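Local coordinates for IMC sub-compartment protein ISP1 (Toxoplasma gondii, PDB 4CHM) that belongs to the inner membrane complex sub-compartment proteins critical for parasite replication, and adopts a pleckstrin homology fold, at residues V26-Q31 / L36-H41; K56-P61 / N100-R105. All coordinates share one frame; numbering follows the deposited sequence. Where two conformers were deposited one is given.

Overall arrangement
Both contacts belong to the strongly bent antiparallel sheet of the pleckstrin homology fold, and their centres lie about 8 Å apart. Contact 1 comes first along the chain and is complete before contact 2 begins; it pairs strand 24-29 with strand 35-43, the opening hairpin. Contact 2 sets strand 56-61, at one end of the strand order, against strand 101-105, which is not its neighbour in the sheet. The two contacts meet where strand 101-105 lies beside strand 24-29, with Leu27 and Leu29 in probable backbone hydrogen bonds to Arg105 and Pro103. Contact 1 is thus pairing within the sheet, whereas contact 2 is a small side-chain contact between strands that the bending of the sheet brings face to face.

Contact 1: residues V26-Q31 / L36-H41; sequences VLVLLQ and LQCILH
Val26 and Val28 are bound through their backbones to Cys38 and Leu36 by four antiparallel hydrogen bonds. Val26 N gives a nearly straight bond to Cys38 O (3.1 Å, 176° at the hydrogen). In return Cys38 N reaches Val26 O at 2.9 Å. Val28 and Leu36 repeat the exchange, N to O in both directions. Between these two hydrogen-bonded pairs sits the non-hydrogen-bonded pair Leu27-Gln37, where the CA-H of Leu27 makes a further contact with Leu36 O (3.2 Å from Leu27 CA).

These bonds define the hairpin formed by strands 24-29 and 35-43, the first two of the pleckstrin homology sheet. The segments' axes are 127° apart in direction, well short of straight antiparallel, in keeping with the marked twist and bend of this sheet.

Apolar contacts gather on the face bearing Val26, Val28, Leu36 and Cys38. Val26 CG2 packs against Leu40 CB at 4.0 Å. With chi1 at -56°, anti to its carbonyl carbon, the sulfur of Cys38 comes against the side chain of Val28, SG lying 3.7 Å from Val28 CG2. That sulfur is also disulfide-bonded to Cys53 on strand 48-53, so this valine lies against the bridge joining the next two strands. Beyond the paired residues, Leu30 crosses Leu36 at a slant, Leu30 CD1 being 3.9 Å from Leu36 CG. Across the sheet, on the face of Leu27 and Gln37, Leu27 CD2 lies over the partner backbone, 3.8 Å from Gln37 CA.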
# COMPACT_ATOMS: atom_id res chain seq x y z
N VAL A 26 -6.36 1.14 6.79
CA VAL A 26 -6.14 0.02 5.91
C VAL A 26 -6.12 -1.27 6.66
O VAL A 26 -6.04 -1.28 7.83
CB VAL A 26 -4.81 0.10 5.14
CG1 VAL A 26 -4.72 1.24 4.19
CG2 VAL A 26 -3.62 -0.01 6.03
N LEU A 27 -6.14 -2.37 5.94
CA LEU A 27 -5.86 -3.67 6.47
C LEU A 27 -4.54 -4.21 6.01
O LEU A 27 -4.12 -4.00 4.91
CB LEU A 27 -6.92 -4.67 6.11
CG LEU A 27 -8.37 -4.36 6.35
CD1 LEU A 27 -9.20 -5.55 5.96
CD2 LEU A 27 -8.59 -3.99 7.78
N VAL A 28 -3.89 -4.93 6.89
CA VAL A 28 -2.82 -5.77 6.50
C VAL A 28 -3.31 -7.20 6.43
O VAL A 28 -4.03 -7.66 7.27
CB VAL A 28 -1.64 -5.60 7.46
CG1 VAL A 28 -0.61 -6.66 7.26
CG2 VAL A 28 -1.05 -4.22 7.34
N LEU A 29 -2.93 -7.90 5.39
CA LEU A 29 -3.34 -9.29 5.22
C LEU A 29 -2.19 -10.27 5.57
O LEU A 29 -1.11 -10.27 4.94
CB LEU A 29 -3.90 -9.53 3.81
CG LEU A 29 -4.93 -8.49 3.29
CD1 LEU A 29 -5.12 -8.55 1.78
CD2 LEU A 29 -6.29 -8.58 4.02
N LEU A 30 -2.37 -11.01 6.66
CA LEU A 30 -1.28 -11.83 7.19
C LEU A 30 -1.17 -13.14 6.39
O LEU A 30 -2.12 -13.56 5.69
CB LEU A 30 -1.45 -12.08 8.71
CG LEU A 30 -1.42 -10.83 9.61
CD1 LEU A 30 -1.59 -11.19 11.08
CD2 LEU A 30 -0.13 -10.05 9.45
N GLN A 31 -0.00 -13.77 6.47
CA GLN A 31 0.28 -14.97 5.69
C GLN A 31 -0.72 -16.11 6.02
O GLN A 31 -1.14 -16.86 5.13
CB GLN A 31 1.72 -15.42 5.92
CG GLN A 31 2.06 -16.71 5.20
CD GLN A 31 3.48 -17.19 5.43
OE1 GLN A 31 4.27 -16.48 6.05
NE2 GLN A 31 3.81 -18.39 4.96
N LEU A 36 -5.45 -7.65 9.89
CA LEU A 36 -5.26 -6.66 10.93
C LEU A 36 -5.79 -5.34 10.48
O LEU A 36 -5.50 -4.92 9.42
CB LEU A 36 -3.79 -6.48 11.29
CG LEU A 36 -2.96 -7.63 11.80
CD1 LEU A 36 -1.50 -7.26 11.92
CD2 LEU A 36 -3.49 -8.03 13.14
N GLN A 37 -6.58 -4.70 11.31
CA GLN A 37 -6.96 -3.30 11.13
C GLN A 37 -5.79 -2.40 11.53
O GLN A 37 -5.29 -2.53 12.59
CB GLN A 37 -8.11 -2.86 12.02
CG GLN A 37 -9.39 -3.63 12.05
CD GLN A 37 -10.41 -2.99 12.98
OE1 GLN A 37 -10.21 -2.88 14.17
NE2 GLN A 37 -11.47 -2.54 12.41
N CYS A 38 -5.41 -1.48 10.67
CA CYS A 38 -4.26 -0.67 10.87
C CYS A 38 -4.42 0.79 10.43
O CYS A 38 -5.29 1.11 9.69
CB CYS A 38 -3.08 -1.27 10.13
SG CYS A 38 -2.61 -2.95 10.49
N ILE A 39 -3.52 1.64 10.89
CA ILE A 39 -3.36 2.97 10.33
C ILE A 39 -2.06 3.08 9.57
O ILE A 39 -0.98 2.74 10.10
CB ILE A 39 -3.37 4.02 11.45
CG1 ILE A 39 -4.72 3.97 12.23
CG2 ILE A 39 -2.99 5.42 10.93
CD1 ILE A 39 -5.92 4.40 11.42
N LEU A 40 -2.17 3.52 8.33
CA LEU A 40 -1.05 3.75 7.44
C LEU A 40 -0.78 5.23 7.39
O LEU A 40 -1.69 6.04 7.17
CB LEU A 40 -1.36 3.25 6.03
CG LEU A 40 -0.30 3.39 4.94
CD1 LEU A 40 0.93 2.51 5.23
CD2 LEU A 40 -0.90 3.07 3.56
N HIS A 41 0.49 5.59 7.53
CA HIS A 41 0.88 6.97 7.62
C HIS A 41 2.15 7.20 6.85
O HIS A 41 2.98 6.31 6.74
CB HIS A 41 1.07 7.39 9.08
CG HIS A 41 1.49 8.82 9.26
ND1 HIS A 41 2.76 9.17 9.52
CD2 HIS A 41 0.75 10.02 9.29
CE1 HIS A 41 2.85 10.53 9.68
NE2 HIS A 41 1.62 11.04 9.55

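Contact 2: residues K56-P61 / N100-R105; sequences KVRVIP and NCIPLR. With SO4 (sulfate ion), chain F; SO4 (sulfate ion), chain H.
Ile60 and Ile102 meet tip to tip, CD1 to CD1 at 4.0 Å, across a gap too wide for backbone pairing: their CA atoms are 10.3 Å apart. Ile102 CG1 stands anti to the carbonyl carbon (chi1 -61°) and CD1 continues the extended chain, which carries the methyl over to strand 56-61. Ile102 CD1 also lies over one face of the Arg58 guanidinium, displaced toward its rim and 3.9 Å from Arg58 NH1. Leu95 on strand 90-95 touches both Arg58 and Ile60.

One of two bound sulfate ions, probably from the crystallisation liquor, links the segments. Arg58, extended from CG to NE, grips it in a two-pronged bond, NH1 to O3 and NH2 to O4 (2.7 Å), with the sulfur in the guanidinium plane. Asn100 ND2 binds O1 of this ion, also at 2.7 Å. Ser98 OG is also hydrogen-bonded to sulfate. The second ion is held by Arg105 alone of the two segments, through NH1 to O4 (2.8 Å) and NH2 to O2. Asp87 pairs with Arg105 NE, and the carbonyl of Asn83 accepts from NH2, which helps fix the guanidinium's orientation.

Strands 56-61 and 101-105 face each other across the bent seven-stranded sheet of the pleckstrin homology fold, whose two near-orthogonal halves form a barrel-like sandwich capped by the C-terminal helix, here 109-125.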
# COMPACT_ATOMS: atom_id res chain seq x y z
N LYS A 56 0.92 -1.86 17.91
CA LYS A 56 2.26 -2.04 17.42
C LYS A 56 2.51 -1.26 16.14
O LYS A 56 1.75 -1.30 15.24
CB LYS A 56 2.50 -3.53 17.20
CG LYS A 56 2.76 -4.33 18.45
CD LYS A 56 2.48 -5.81 18.27
CE LYS A 56 3.36 -6.44 17.19
NZ LYS A 56 4.30 -7.53 17.61
N VAL A 57 3.61 -0.56 16.09
CA VAL A 57 3.97 0.25 14.94
C VAL A 57 5.22 -0.26 14.23
O VAL A 57 6.22 -0.52 14.86
CB VAL A 57 4.18 1.68 15.41
CG1 VAL A 57 4.72 2.56 14.32
CG2 VAL A 57 2.88 2.22 15.95
N ARG A 58 5.13 -0.42 12.93
CA ARG A 58 6.26 -0.77 12.10
C ARG A 58 6.59 0.36 11.16
O ARG A 58 5.75 0.83 10.46
CB ARG A 58 6.04 -2.06 11.32
CG ARG A 58 7.18 -2.42 10.40
CD ARG A 58 7.09 -3.83 9.90
NE ARG A 58 8.24 -4.19 9.11
CZ ARG A 58 8.54 -5.40 8.67
NH1 ARG A 58 7.78 -6.42 8.91
NH2 ARG A 58 9.62 -5.56 7.98
N VAL A 59 7.84 0.73 11.13
CA VAL A 59 8.31 1.80 10.31
C VAL A 59 9.10 1.26 9.11
O VAL A 59 10.06 0.57 9.28
CB VAL A 59 9.15 2.82 11.11
CG1 VAL A 59 9.85 3.80 10.19
CG2 VAL A 59 8.32 3.58 12.12
N ILE A 60 8.66 1.58 7.91
CA ILE A 60 9.36 1.18 6.70
C ILE A 60 9.88 2.42 5.97
O ILE A 60 9.10 3.15 5.33
CB ILE A 60 8.45 0.40 5.73
CG1 ILE A 60 7.86 -0.84 6.40
CG2 ILE A 60 9.26 -0.07 4.52
CD1 ILE A 60 6.36 -0.80 6.51
N PRO A 61 11.20 2.68 6.07
CA PRO A 61 11.81 3.71 5.21
C PRO A 61 11.48 3.49 3.74
O PRO A 61 11.44 2.35 3.27
CB PRO A 61 13.32 3.53 5.44
CG PRO A 61 13.44 2.72 6.69
CD PRO A 61 12.19 1.88 6.79
N ASN A 100 10.86 -9.77 1.77
CA ASN A 100 9.48 -10.21 1.96
C ASN A 100 8.50 -9.08 1.67
O ASN A 100 8.91 -7.96 1.32
CB ASN A 100 9.28 -10.75 3.39
CG ASN A 100 10.11 -11.99 3.67
OD1 ASN A 100 10.20 -12.90 2.82
ND2 ASN A 100 10.72 -12.06 4.86
N CYS A 101 7.21 -9.37 1.82
CA CYS A 101 6.17 -8.50 1.30
C CYS A 101 5.09 -8.21 2.35
O CYS A 101 4.62 -9.12 3.02
CB CYS A 101 5.55 -9.13 0.04
SG CYS A 101 6.71 -9.60 -1.27
N ILE A 102 4.68 -6.95 2.46
CA ILE A 102 3.56 -6.61 3.32
C ILE A 102 2.36 -6.23 2.49
O ILE A 102 2.35 -5.15 1.88
CB ILE A 102 3.92 -5.46 4.27
CG1 ILE A 102 5.10 -5.87 5.19
CG2 ILE A 102 2.70 -5.07 5.11
CD1 ILE A 102 5.58 -4.75 6.12
N PRO A 103 1.31 -7.06 2.52
CA PRO A 103 0.15 -6.71 1.68
C PRO A 103 -0.84 -5.79 2.38
O PRO A 103 -1.33 -6.12 3.45
CB PRO A 103 -0.48 -8.08 1.38
CG PRO A 103 0.58 -9.11 1.79
CD PRO A 103 1.25 -8.46 2.96
N LEU A 104 -1.12 -4.65 1.76
CA LEU A 104 -2.03 -3.64 2.31
C LEU A 104 -3.27 -3.66 1.47
O LEU A 104 -3.20 -3.59 0.22
CB LEU A 104 -1.44 -2.24 2.18
CG LEU A 104 -0.07 -1.98 2.80
CD1 LEU A 104 0.40 -0.60 2.41
CD2 LEU A 104 -0.14 -2.13 4.29
N ARG A 105 -4.42 -3.74 2.11
CA ARG A 105 -5.69 -3.65 1.35
C ARG A 105 -6.37 -2.29 1.61
O ARG A 105 -6.63 -1.94 2.76
CB ARG A 105 -6.65 -4.77 1.75
CG ARG A 105 -7.97 -4.69 0.96
CD ARG A 105 -8.94 -5.75 1.41
NE ARG A 105 -8.54 -7.10 0.99
CZ ARG A 105 -9.12 -8.22 1.45
NH1 ARG A 105 -10.06 -8.12 2.39
NH2 ARG A 105 -8.72 -9.43 1.04
S SO4 F . 10.27 -9.06 7.55
O1 SO4 F . 10.09 -10.27 6.71
O2 SO4 F . 11.52 -9.17 8.31
O3 SO4 F . 9.12 -8.97 8.49
O4 SO4 F . 10.35 -7.84 6.68
S SO4 H . -11.96 -11.14 2.10
O1 SO4 H . -12.83 -10.39 1.12
O2 SO4 H . -10.72 -11.72 1.44
O3 SO4 H . -12.75 -12.25 2.74
O4 SO4 H . -11.54 -10.28 3.26